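Side-chain contacts in transcriptional regulator URE2 (Saccharomyces cerevisiae, PDB 1K0D), which represses nitrogen-utilisation genes by sequestering GATA activators in the cytoplasm, and reduces peroxide with glutathione through the glutathione transferase-like region described here: residues Y20-H25 / F32-V37; S64-P67 / P72-I75; I90-V95 / A120-Q125; S127-M132 / P221-V226. All blocks are in the same frame, centred on the assembly; numbering follows the deposited sequence.

Contact 1 (Y20-H25 / F32-V37); sequences YTLFSH and FKVAIV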
loop_
_atom_site.group_PDB
_atom_site.type_symbol
_atom_site.label_atom_id
_atom_site.label_comp_id
_atom_site.label_asym_id
_atom_site.label_seq_id
_atom_site.Cartn_x
_atom_site.Cartn_y
_atom_site.Cartn_z
ATOM N N TYR B 20 8.071 -15.135 -15.521
ATOM C CA TYR B 20 7.827 -13.749 -15.148
ATOM C C TYR B 20 8.986 -12.840 -15.512
ATOM O O TYR B 20 10.139 -13.251 -15.489
ATOM C CB TYR B 20 7.582 -13.640 -13.638
ATOM C CG TYR B 20 6.509 -14.566 -13.132
ATOM C CD1 TYR B 20 6.755 -15.932 -12.995
ATOM C CD2 TYR B 20 5.227 -14.091 -12.837
ATOM C CE1 TYR B 20 5.757 -16.805 -12.585
ATOM C CE2 TYR B 20 4.218 -14.958 -12.422
ATOM C CZ TYR B 20 4.491 -16.314 -12.302
ATOM O OH TYR B 20 3.501 -17.191 -11.925
ATOM N N THR B 21 8.664 -11.598 -15.851
ATOM C CA THR B 21 9.675 -10.610 -16.179
ATOM C C THR B 21 9.497 -9.516 -15.139
ATOM O O THR B 21 8.396 -8.991 -14.954
ATOM C CB THR B 21 9.467 -10.005 -17.588
ATOM O OG1 THR B 21 9.532 -11.044 -18.574
ATOM C CG2 THR B 21 10.538 -8.964 -17.883
ATOM N N LEU B 22 10.572 -9.184 -14.445
ATOM C CA LEU B 22 10.502 -8.153 -13.425
ATOM C C LEU B 22 11.237 -6.892 -13.844
ATOM O O LEU B 22 12.410 -6.945 -14.210
ATOM C CB LEU B 22 11.096 -8.671 -12.113
ATOM C CG LEU B 22 11.332 -7.636 -11.006
ATOM C CD1 LEU B 22 9.991 -7.081 -10.527
ATOM C CD2 LEU B 22 12.090 -8.289 -9.844
ATOM N N PHE B 23 10.538 -5.764 -13.813
ATOM C CA PHE B 23 11.161 -4.490 -14.136
ATOM C C PHE B 23 11.550 -3.864 -12.817
ATOM O O PHE B 23 10.730 -3.764 -11.913
ATOM C CB PHE B 23 10.199 -3.577 -14.882
ATOM C CG PHE B 23 9.925 -4.021 -16.277
ATOM C CD1 PHE B 23 8.872 -4.881 -16.551
ATOM C CD2 PHE B 23 10.736 -3.594 -17.322
ATOM C CE1 PHE B 23 8.623 -5.309 -17.853
ATOM C CE2 PHE B 23 10.499 -4.015 -18.621
ATOM C CZ PHE B 23 9.438 -4.875 -18.889
ATOM N N SER B 24 12.806 -3.448 -12.707
ATOM C CA SER B 24 13.303 -2.865 -11.470
ATOM C C SER B 24 14.466 -1.914 -11.746
ATOM O O SER B 24 14.641 -1.432 -12.867
ATOM C CB SER B 24 13.766 -3.994 -10.542
ATOM O OG SER B 24 14.247 -3.491 -9.309
ATOM N N HIS B 25 15.245 -1.644 -10.705
ATOM C CA HIS B 25 16.419 -0.787 -10.804
ATOM C C HIS B 25 17.447 -1.366 -9.839
ATOM O O HIS B 25 17.094 -1.811 -8.750
ATOM C CB HIS B 25 16.074 0.652 -10.425
ATOM C CG HIS B 25 17.186 1.621 -10.674
ATOM N ND1 HIS B 25 18.306 1.690 -9.874
ATOM C CD2 HIS B 25 17.361 2.545 -11.649
ATOM C CE1 HIS B 25 19.123 2.618 -10.345
ATOM N NE2 HIS B 25 18.573 3.151 -11.422
ATOM N N PHE B 32 13.870 -5.389 -5.045
ATOM C CA PHE B 32 14.382 -6.568 -4.362
ATOM C C PHE B 32 13.313 -7.219 -3.489
ATOM O O PHE B 32 13.384 -8.414 -3.212
ATOM C CB PHE B 32 15.614 -6.211 -3.521
ATOM C CG PHE B 32 16.815 -5.837 -4.346
ATOM C CD1 PHE B 32 16.931 -4.563 -4.897
ATOM C CD2 PHE B 32 17.807 -6.776 -4.618
ATOM C CE1 PHE B 32 18.020 -4.227 -5.710
ATOM C CE2 PHE B 32 18.900 -6.457 -5.427
ATOM C CZ PHE B 32 19.008 -5.178 -5.976
ATOM N N LYS B 33 12.325 -6.437 -3.057
ATOM C CA LYS B 33 11.248 -6.978 -2.235
ATOM C C LYS B 33 10.470 -8.001 -3.059
ATOM O O LYS B 33 10.064 -9.040 -2.545
ATOM C CB LYS B 33 10.289 -5.876 -1.781
ATOM C CG LYS B 33 9.169 -6.390 -0.879
ATOM C CD LYS B 33 7.978 -5.443 -0.825
ATOM C CE LYS B 33 8.376 -4.061 -0.358
ATOM N NZ LYS B 33 7.198 -3.135 -0.394
ATOM N N VAL B 34 10.267 -7.702 -4.340
ATOM C CA VAL B 34 9.541 -8.613 -5.214
ATOM C C VAL B 34 10.447 -9.780 -5.602
ATOM O O VAL B 34 10.005 -10.919 -5.647
ATOM C CB VAL B 34 9.035 -7.893 -6.501
ATOM C CG1 VAL B 34 8.440 -8.905 -7.455
ATOM C CG2 VAL B 34 7.961 -6.845 -6.137
ATOM N N ALA B 35 11.716 -9.490 -5.878
ATOM C CA ALA B 35 12.670 -10.533 -6.247
ATOM C C ALA B 35 12.728 -11.575 -5.135
ATOM O O ALA B 35 12.736 -12.774 -5.396
ATOM C CB ALA B 35 14.057 -9.924 -6.479
ATOM N N ILE B 36 12.754 -11.111 -3.892
ATOM C CA ILE B 36 12.793 -12.010 -2.747
ATOM C C ILE B 36 11.598 -12.971 -2.704
ATOM O O ILE B 36 11.774 -14.181 -2.552
ATOM C CB ILE B 36 12.846 -11.211 -1.427
ATOM C CG1 ILE B 36 14.246 -10.613 -1.249
ATOM C CG2 ILE B 36 12.477 -12.110 -0.250
ATOM C CD1 ILE B 36 14.386 -9.736 -0.039
ATOM N N VAL B 37 10.386 -12.443 -2.847
ATOM C CA VAL B 37 9.203 -13.303 -2.805
ATOM C C VAL B 37 9.150 -14.218 -4.021
ATOM O O VAL B 37 8.738 -15.371 -3.929
ATOM C CB VAL B 37 7.912 -12.467 -2.720
ATOM C CG1 VAL B 37 6.679 -13.378 -2.803
ATOM C CG2 VAL B 37 7.916 -11.685 -1.417
#
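L22, on strand 20-24, divides its two methyl groups between V34 and A35 of the helix 29-40. The apolar contacts carry this pairing. CD1 of L22 meets CG1 of V34 at 3.9 Å, the two side chains approaching at a slant, and CD2 of L22 lies 4.2 Å from CB of A35. With CG set opposite its backbone N (chi1 169°), the leucine extends its fork toward the helix. A branched, flexible-ended residue suits the place, since one side chain can cover two successive helix positions. Alanine suits the other side: its single methyl lets CD2 of L22 come equally near the backbone N of A35. V34 touches the leucine with CG1, the branch lying opposite its own backbone N, and as a beta-branched residue it gives a compact apolar surface.

The remaining contact is between an aromatic ring and a carbonyl. The CB of F32 points away from the strand, yet the ring swings back until CE1 of F32 stands 4.0 Å from O of H25, an ordinary van der Waals approach to the loop just after the strand.

Strand and helix are the first two elements of a beta-alpha-beta unit completed by strand 45-49, in the thioredoxin-like N-terminal domain. L22 also packs on L74 of strand 73-76, V34 on I90 of helix 87-102, A35 on Y45 and A256, and F32 on L257 of helix 251-258.

Contact 2 (S64-P67 / P72-I75); sequences SVNP and PALI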
loop_
_atom_site.group_PDB
_atom_site.type_symbol
_atom_site.label_atom_id
_atom_site.label_comp_id
_atom_site.label_asym_id
_atom_site.label_seq_id
_atom_site.Cartn_x
_atom_site.Cartn_y
_atom_site.Cartn_z
ATOM N N SER B 64 2.683 1.422 -20.265
ATOM C CA SER B 64 1.543 0.543 -20.506
ATOM C C SER B 64 1.521 -0.593 -19.488
ATOM O O SER B 64 0.463 -1.124 -19.159
ATOM C CB SER B 64 1.614 -0.038 -21.918
ATOM O OG SER B 64 1.563 0.993 -22.888
ATOM N N VAL B 65 2.698 -0.971 -19.002
ATOM C CA VAL B 65 2.797 -2.029 -18.005
ATOM C C VAL B 65 2.472 -1.408 -16.648
ATOM O O VAL B 65 1.699 -1.959 -15.873
ATOM C CB VAL B 65 4.220 -2.636 -17.981
ATOM C CG1 VAL B 65 4.339 -3.673 -16.872
ATOM C CG2 VAL B 65 4.527 -3.269 -19.329
ATOM N N ASN B 66 3.066 -0.248 -16.379
ATOM C CA ASN B 66 2.838 0.464 -15.130
ATOM C C ASN B 66 2.516 1.930 -15.417
ATOM O O ASN B 66 3.417 2.727 -15.685
ATOM C CB ASN B 66 4.072 0.395 -14.234
ATOM C CG ASN B 66 3.861 1.117 -12.920
ATOM O OD1 ASN B 66 2.872 1.834 -12.747
ATOM N ND2 ASN B 66 4.786 0.935 -11.986
ATOM N N PRO B 67 1.229 2.310 -15.340
ATOM C CA PRO B 67 0.823 3.695 -15.603
ATOM C C PRO B 67 1.506 4.728 -14.713
ATOM O O PRO B 67 1.589 5.902 -15.074
ATOM C CB PRO B 67 -0.694 3.660 -15.402
ATOM C CG PRO B 67 -0.882 2.566 -14.416
ATOM C CD PRO B 67 0.080 1.503 -14.898
ATOM N N PRO B 72 8.844 -1.405 -8.767
ATOM C CA PRO B 72 8.777 -2.497 -9.739
ATOM C C PRO B 72 7.435 -2.670 -10.441
ATOM O O PRO B 72 6.411 -2.123 -10.031
ATOM C CB PRO B 72 9.095 -3.708 -8.884
ATOM C CG PRO B 72 8.302 -3.387 -7.630
ATOM C CD PRO B 72 8.632 -1.915 -7.397
ATOM N N ALA B 73 7.468 -3.451 -11.510
ATOM C CA ALA B 73 6.286 -3.802 -12.280
ATOM C C ALA B 73 6.602 -5.236 -12.672
ATOM O O ALA B 73 7.761 -5.566 -12.952
ATOM C CB ALA B 73 6.150 -2.922 -13.516
ATOM N N LEU B 74 5.593 -6.091 -12.668
ATOM C CA LEU B 74 5.804 -7.487 -13.005
ATOM C C LEU B 74 4.892 -7.934 -14.130
ATOM O O LEU B 74 3.728 -7.546 -14.189
ATOM C CB LEU B 74 5.538 -8.374 -11.790
ATOM C CG LEU B 74 5.797 -9.857 -12.035
ATOM C CD1 LEU B 74 7.310 -10.082 -12.052
ATOM C CD2 LEU B 74 5.140 -10.704 -10.951
ATOM N N ILE B 75 5.419 -8.748 -15.028
ATOM C CA ILE B 75 4.597 -9.255 -16.100
ATOM C C ILE B 75 4.446 -10.756 -15.886
ATOM O O ILE B 75 5.430 -11.493 -15.844
ATOM C CB ILE B 75 5.210 -8.967 -17.487
ATOM C CG1 ILE B 75 5.336 -7.454 -17.696
ATOM C CG2 ILE B 75 4.321 -9.548 -18.571
ATOM C CD1 ILE B 75 5.755 -7.050 -19.109
#
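The carboxamide of N66 is the flat group here. O of P72 lies well off its plane, 4.0 Å from ND2 of N66, too far for a hydrogen bond. A73 is on the same side of that plane, but its CB touches the stem of the side chain, 4.0 Å from CB of N66. The amide is held instead by the intervening loop: OD1 accepts from the backbone N of N68, and ND2 makes a weak bond to O of R70. Asparagine, with a donor and an acceptor on one short stem, fits such a tight turn.

Beside it the contact is apolar. CG1 of V65 touches CB of A73 at 3.9 Å and CG1 of I75 at 4.0 Å, while CG2 of V65 rests on CD1 of I75. The valine and isoleucine cross at about a right angle. The small A73 leaves room for V65, at the end of helix 60-65, to settle against the strand, and I75 supplies the longer arm needed farther along.

The peptide bond before P72 is cis, and this proline touches the bound glutathione. The loop from helix 60-65 into strand 73-76 is thus the cis-proline loop of the thioredoxin fold, which in glutathione transferases helps form the glutathione site.

Contact 3 (I90-V95 / A120-Q125); sequences ILLHLV and AWLFFQ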
loop_
_atom_site.group_PDB
_atom_site.type_symbol
_atom_site.label_atom_id
_atom_site.label_comp_id
_atom_site.label_asym_id
_atom_site.label_seq_id
_atom_site.Cartn_x
_atom_site.Cartn_y
_atom_site.Cartn_z
ATOM N N ILE B 90 1.966 -6.803 -6.175
ATOM C CA ILE B 90 2.724 -7.901 -6.766
ATOM C C ILE B 90 2.847 -9.057 -5.756
ATOM O O ILE B 90 2.643 -10.218 -6.116
ATOM C CB ILE B 90 4.139 -7.426 -7.226
ATOM C CG1 ILE B 90 3.999 -6.464 -8.415
ATOM C CG2 ILE B 90 4.990 -8.617 -7.653
ATOM C CD1 ILE B 90 5.297 -5.821 -8.844
ATOM N N LEU B 91 3.151 -8.738 -4.497
ATOM C CA LEU B 91 3.289 -9.768 -3.466
ATOM C C LEU B 91 2.005 -10.549 -3.266
ATOM O O LEU B 91 2.030 -11.786 -3.199
ATOM C CB LEU B 91 3.727 -9.172 -2.120
ATOM C CG LEU B 91 5.101 -8.496 -2.052
ATOM C CD1 LEU B 91 5.573 -8.447 -0.601
ATOM C CD2 LEU B 91 6.096 -9.253 -2.917
ATOM N N LEU B 92 0.882 -9.837 -3.170
ATOM C CA LEU B 92 -0.397 -10.507 -2.987
ATOM C C LEU B 92 -0.718 -11.369 -4.204
ATOM O O LEU B 92 -1.298 -12.439 -4.081
ATOM C CB LEU B 92 -1.523 -9.493 -2.738
ATOM C CG LEU B 92 -1.491 -8.792 -1.373
ATOM C CD1 LEU B 92 -2.741 -7.931 -1.218
ATOM C CD2 LEU B 92 -1.421 -9.834 -0.242
ATOM N N HIS B 93 -0.334 -10.911 -5.385
ATOM C CA HIS B 93 -0.600 -11.696 -6.578
ATOM C C HIS B 93 0.203 -12.999 -6.520
ATOM O O HIS B 93 -0.313 -14.076 -6.815
ATOM C CB HIS B 93 -0.222 -10.910 -7.829
ATOM C CG HIS B 93 -0.549 -11.625 -9.103
ATOM N ND1 HIS B 93 0.403 -12.275 -9.858
ATOM C CD2 HIS B 93 -1.729 -11.819 -9.734
ATOM C CE1 HIS B 93 -0.179 -12.839 -10.901
ATOM N NE2 HIS B 93 -1.473 -12.578 -10.848
ATOM N N LEU B 94 1.467 -12.891 -6.121
ATOM C CA LEU B 94 2.336 -14.062 -6.034
ATOM C C LEU B 94 1.903 -15.109 -5.007
ATOM O O LEU B 94 1.839 -16.299 -5.332
ATOM C CB LEU B 94 3.778 -13.629 -5.761
ATOM C CG LEU B 94 4.390 -12.817 -6.908
ATOM C CD1 LEU B 94 5.843 -12.495 -6.589
ATOM C CD2 LEU B 94 4.300 -13.616 -8.201
ATOM N N VAL B 95 1.592 -14.696 -3.781
ATOM C CA VAL B 95 1.186 -15.686 -2.793
ATOM C C VAL B 95 -0.191 -16.264 -3.108
ATOM O O VAL B 95 -0.439 -17.442 -2.855
ATOM C CB VAL B 95 1.219 -15.119 -1.355
ATOM C CG1 VAL B 95 2.630 -14.650 -1.037
ATOM C CG2 VAL B 95 0.215 -13.989 -1.195
ATOM N N ALA B 120 -2.272 -6.022 7.049
ATOM C CA ALA B 120 -2.057 -4.842 7.877
ATOM C C ALA B 120 -0.574 -4.464 7.891
ATOM O O ALA B 120 -0.220 -3.301 7.694
ATOM C CB ALA B 120 -2.550 -5.096 9.299
ATOM N N TRP B 121 0.290 -5.447 8.123
ATOM C CA TRP B 121 1.727 -5.191 8.144
ATOM C C TRP B 121 2.239 -4.821 6.759
ATOM O O TRP B 121 3.105 -3.956 6.623
ATOM C CB TRP B 121 2.488 -6.413 8.653
ATOM C CG TRP B 121 2.308 -6.632 10.112
ATOM C CD1 TRP B 121 1.557 -7.601 10.710
ATOM C CD2 TRP B 121 2.850 -5.830 11.170
ATOM N NE1 TRP B 121 1.596 -7.451 12.075
ATOM C CE2 TRP B 121 2.380 -6.373 12.386
ATOM C CE3 TRP B 121 3.684 -4.705 11.208
ATOM C CZ2 TRP B 121 2.718 -5.827 13.634
ATOM C CZ3 TRP B 121 4.021 -4.162 12.447
ATOM C CH2 TRP B 121 3.536 -4.726 13.644
ATOM N N LEU B 122 1.693 -5.468 5.732
ATOM C CA LEU B 122 2.119 -5.191 4.369
ATOM C C LEU B 122 1.764 -3.753 3.976
ATOM O O LEU B 122 2.591 -3.042 3.408
ATOM C CB LEU B 122 1.479 -6.185 3.402
ATOM C CG LEU B 122 1.837 -6.003 1.926
ATOM C CD1 LEU B 122 3.361 -6.110 1.716
ATOM C CD2 LEU B 122 1.110 -7.055 1.121
ATOM N N PHE B 123 0.542 -3.325 4.281
ATOM C CA PHE B 123 0.136 -1.958 3.968
ATOM C C PHE B 123 0.920 -0.977 4.845
ATOM O O PHE B 123 1.293 0.104 4.395
ATOM C CB PHE B 123 -1.378 -1.775 4.157
ATOM C CG PHE B 123 -2.185 -2.061 2.913
ATOM C CD1 PHE B 123 -2.808 -3.292 2.733
ATOM C CD2 PHE B 123 -2.299 -1.098 1.908
ATOM C CE1 PHE B 123 -3.536 -3.570 1.572
ATOM C CE2 PHE B 123 -3.024 -1.359 0.739
ATOM C CZ PHE B 123 -3.646 -2.604 0.571
ATOM N N PHE B 124 1.187 -1.357 6.090
ATOM C CA PHE B 124 1.968 -0.504 6.995
ATOM C C PHE B 124 3.373 -0.289 6.396
ATOM O O PHE B 124 3.888 0.832 6.356
ATOM C CB PHE B 124 2.078 -1.172 8.371
ATOM C CG PHE B 124 2.930 -0.419 9.360
ATOM C CD1 PHE B 124 2.694 0.929 9.624
ATOM C CD2 PHE B 124 3.930 -1.073 10.069
ATOM C CE1 PHE B 124 3.441 1.615 10.585
ATOM C CE2 PHE B 124 4.685 -0.401 11.033
ATOM C CZ PHE B 124 4.439 0.948 11.293
ATOM N N GLN B 125 3.977 -1.364 5.903
ATOM C CA GLN B 125 5.311 -1.281 5.303
ATOM C C GLN B 125 5.349 -0.421 4.035
ATOM O O GLN B 125 6.162 0.496 3.928
ATOM C CB GLN B 125 5.837 -2.688 4.976
ATOM C CG GLN B 125 7.314 -2.731 4.565
ATOM C CD GLN B 125 7.553 -2.317 3.120
ATOM O OE1 GLN B 125 8.468 -1.551 2.831
ATOM N NE2 GLN B 125 6.739 -2.832 2.208
#
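L122 of helix 112-142 faces both L91 and L92 of helix 87-102, and these three leucines carry the contact. The meeting of the helices is wholly apolar. CD1 of L122 meets CD1 of L91 at 4.0 Å, the pair inclined to one another. CD2 of L122 lies 4.0 Å from CD2 of L92 and just as near its CG, and here the two side chains run past each other in opposite directions. Holding CG opposite its backbone N (chi1 180°) carries the fork of L122 across to the other helix, where CD1 faces L91 and CD2 faces L92. The long forked side chain suits a junction where the backbones stay well apart: the nearest CA atoms, those of L91 and L122, are 9.1 Å from each other, and the leucines bridge that separation.

Backbone polarity is dealt with inside each helix. N of V95 bonds to O of L91, and N of Q125 to O of W121, while O of L122 also accepts from OG1 of T126 and O of L92 from ND2 of N96. The facing surfaces are thereby left to hydrocarbon.

The contact joins the thioredoxin-like N-terminal domain to the helical C-terminal domain. L91 packs on K33 and V37 of helix 29-40, both L91 and L92 touch I214 of helix 214-217, and L92 reaches N119 of the second subunit. At the dimer interface F123 stacks on F123 of that subunit.

Contact 4 (S127-M132 / P221-V226); sequences SGHAPM and PWNNVV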
loop_
_atom_site.group_PDB
_atom_site.type_symbol
_atom_site.label_atom_id
_atom_site.label_comp_id
_atom_site.label_asym_id
_atom_site.label_seq_id
_atom_site.Cartn_x
_atom_site.Cartn_y
_atom_site.Cartn_z
ATOM N N SER B 127 3.094 1.751 2.885
ATOM C CA SER B 127 2.550 3.091 3.065
ATOM C C SER B 127 3.124 3.936 4.199
ATOM O O SER B 127 3.169 5.160 4.086
ATOM C CB SER B 127 1.029 2.997 3.226
ATOM O OG SER B 127 0.468 2.257 2.142
ATOM N N GLY B 128 3.560 3.305 5.286
ATOM C CA GLY B 128 4.095 4.076 6.398
ATOM C C GLY B 128 5.593 3.987 6.633
ATOM O O GLY B 128 6.190 4.873 7.236
ATOM N N HIS B 129 6.194 2.913 6.143
ATOM C CA HIS B 129 7.618 2.640 6.291
ATOM C C HIS B 129 8.439 3.142 5.093
ATOM O O HIS B 129 9.203 4.106 5.213
ATOM C CB HIS B 129 7.769 1.125 6.495
ATOM C CG HIS B 129 9.176 0.619 6.478
ATOM N ND1 HIS B 129 9.725 -0.008 5.377
ATOM C CD2 HIS B 129 10.112 0.552 7.456
ATOM C CE1 HIS B 129 10.935 -0.445 5.682
ATOM N NE2 HIS B 129 11.194 -0.119 6.937
ATOM N N ALA B 130 8.258 2.515 3.936
ATOM C CA ALA B 130 9.003 2.877 2.740
ATOM C C ALA B 130 8.894 4.342 2.320
ATOM O O ALA B 130 9.905 4.983 2.033
ATOM C CB ALA B 130 8.592 1.968 1.577
ATOM N N PRO B 131 7.670 4.895 2.271
ATOM C CA PRO B 131 7.536 6.300 1.867
ATOM C C PRO B 131 8.330 7.250 2.757
ATOM O O PRO B 131 8.940 8.201 2.270
ATOM C CB PRO B 131 6.028 6.548 1.961
ATOM C CG PRO B 131 5.453 5.192 1.650
ATOM C CD PRO B 131 6.347 4.272 2.444
ATOM N N MET B 132 8.315 6.987 4.059
ATOM C CA MET B 132 9.017 7.823 5.021
ATOM C C MET B 132 10.533 7.712 4.884
ATOM O O MET B 132 11.247 8.709 4.982
ATOM C CB MET B 132 8.583 7.462 6.444
ATOM C CG MET B 132 7.109 7.735 6.721
ATOM S SD MET B 132 6.670 9.488 6.505
ATOM C CE MET B 132 5.867 9.453 4.904
ATOM N N PRO B 221 14.440 -5.574 2.430
ATOM C CA PRO B 221 15.230 -4.710 1.544
ATOM C C PRO B 221 15.531 -3.339 2.126
ATOM O O PRO B 221 16.590 -2.773 1.873
ATOM C CB PRO B 221 14.367 -4.618 0.286
ATOM C CG PRO B 221 13.590 -5.903 0.312
ATOM C CD PRO B 221 13.206 -6.013 1.760
ATOM N N TRP B 222 14.594 -2.812 2.908
ATOM C CA TRP B 222 14.757 -1.492 3.506
ATOM C C TRP B 222 15.572 -1.479 4.786
ATOM O O TRP B 222 16.328 -0.537 5.035
ATOM C CB TRP B 222 13.391 -0.869 3.763
ATOM C CG TRP B 222 12.608 -0.668 2.512
ATOM C CD1 TRP B 222 11.779 -1.569 1.899
ATOM C CD2 TRP B 222 12.611 0.501 1.691
ATOM N NE1 TRP B 222 11.265 -1.025 0.742
ATOM C CE2 TRP B 222 11.761 0.244 0.592
ATOM C CE3 TRP B 222 13.253 1.744 1.775
ATOM C CZ2 TRP B 222 11.534 1.188 -0.417
ATOM C CZ3 TRP B 222 13.027 2.684 0.770
ATOM C CH2 TRP B 222 12.173 2.398 -0.310
ATOM N N ASN B 223 15.420 -2.514 5.607
ATOM C CA ASN B 223 16.177 -2.576 6.852
ATOM C C ASN B 223 17.670 -2.414 6.557
ATOM O O ASN B 223 18.465 -2.136 7.454
ATOM C CB ASN B 223 15.941 -3.912 7.569
ATOM C CG ASN B 223 14.496 -4.108 7.988
ATOM O OD1 ASN B 223 13.836 -3.175 8.442
ATOM N ND2 ASN B 223 14.004 -5.336 7.855
ATOM N N ASN B 224 18.037 -2.577 5.292
ATOM C CA ASN B 224 19.432 -2.474 4.869
ATOM C C ASN B 224 19.810 -1.068 4.399
ATOM O O ASN B 224 20.988 -0.756 4.236
ATOM C CB ASN B 224 19.692 -3.469 3.728
ATOM C CG ASN B 224 19.319 -4.901 4.098
ATOM O OD1 ASN B 224 19.242 -5.778 3.233
ATOM N ND2 ASN B 224 19.092 -5.144 5.384
ATOM N N VAL B 225 18.805 -0.224 4.193
ATOM C CA VAL B 225 19.013 1.135 3.700
ATOM C C VAL B 225 18.972 2.220 4.774
ATOM O O VAL B 225 19.556 3.294 4.605
ATOM C CB VAL B 225 17.942 1.460 2.608
ATOM C CG1 VAL B 225 17.909 2.947 2.290
ATOM C CG2 VAL B 225 18.246 0.668 1.351
ATOM N N VAL B 226 18.304 1.936 5.885
ATOM C CA VAL B 226 18.151 2.925 6.941
ATOM C C VAL B 226 19.435 3.436 7.598
ATOM O O VAL B 226 19.425 4.473 8.271
ATOM C CB VAL B 226 17.143 2.419 8.003
ATOM C CG1 VAL B 226 15.783 2.215 7.336
ATOM C CG2 VAL B 226 17.624 1.112 8.634
#
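W222 offers one face of its indole to both A130 and H129, and the tight part of the contact is at A130. CB of A130 stands over the six-membered ring, 3.9 Å from its centroid and 24° off the ring normal, a CH-pi contact in which CB of A130 is nearest CZ2 of W222, at 3.6 Å. Alanine suits the face of so broad a ring because its methyl lets the helix come near. H129 turns its edge toward the same face nearer the five-membered ring; the centroids are 5.2 Å apart and the planes meet at 82°, an offset edge-to-face pair whose closest approach is doubtful.

The looser side lies around N223. OD1 of N223 is 4.3 Å from NE2 of H129, too far to bond directly, and the hydroxyl of Y162 bonds to both. An amide and an imidazole suit this buried spot because one tyrosine satisfies the two polar ends. Beyond them N224 is exposed to solvent.

W222 packs on P29 and N30 at the start of helix 29-40, N30 being a glutathione-binding residue, so the indole lies between that helix and helix 112-142. N223 touches W243 and T244 of helix 238-248, and S127 bonds to T126 of the second subunit.

All four contacts are buried, but their chemistry follows their place in the fold. Contacts 1 and 2 lie on neighbouring strands of one sheet, joined by backbone bonds between F23 and A73 and between T21 and I75; aliphatic side chains pack helices on it, and contact 2 adds a loop-held asparagine and the cis proline that touches glutathione. Contact 3 links the two domains with leucines alone, close to the dimer interface. Contact 4, further along helix 112-142, belongs to the C-terminal domain and relies on one indole face, met by a methyl and an imidazole edge, with a tyrosine bonded to both H129 and N223. P221 ties contact 4 to contact 1; contacts 2 and 4 do not touch.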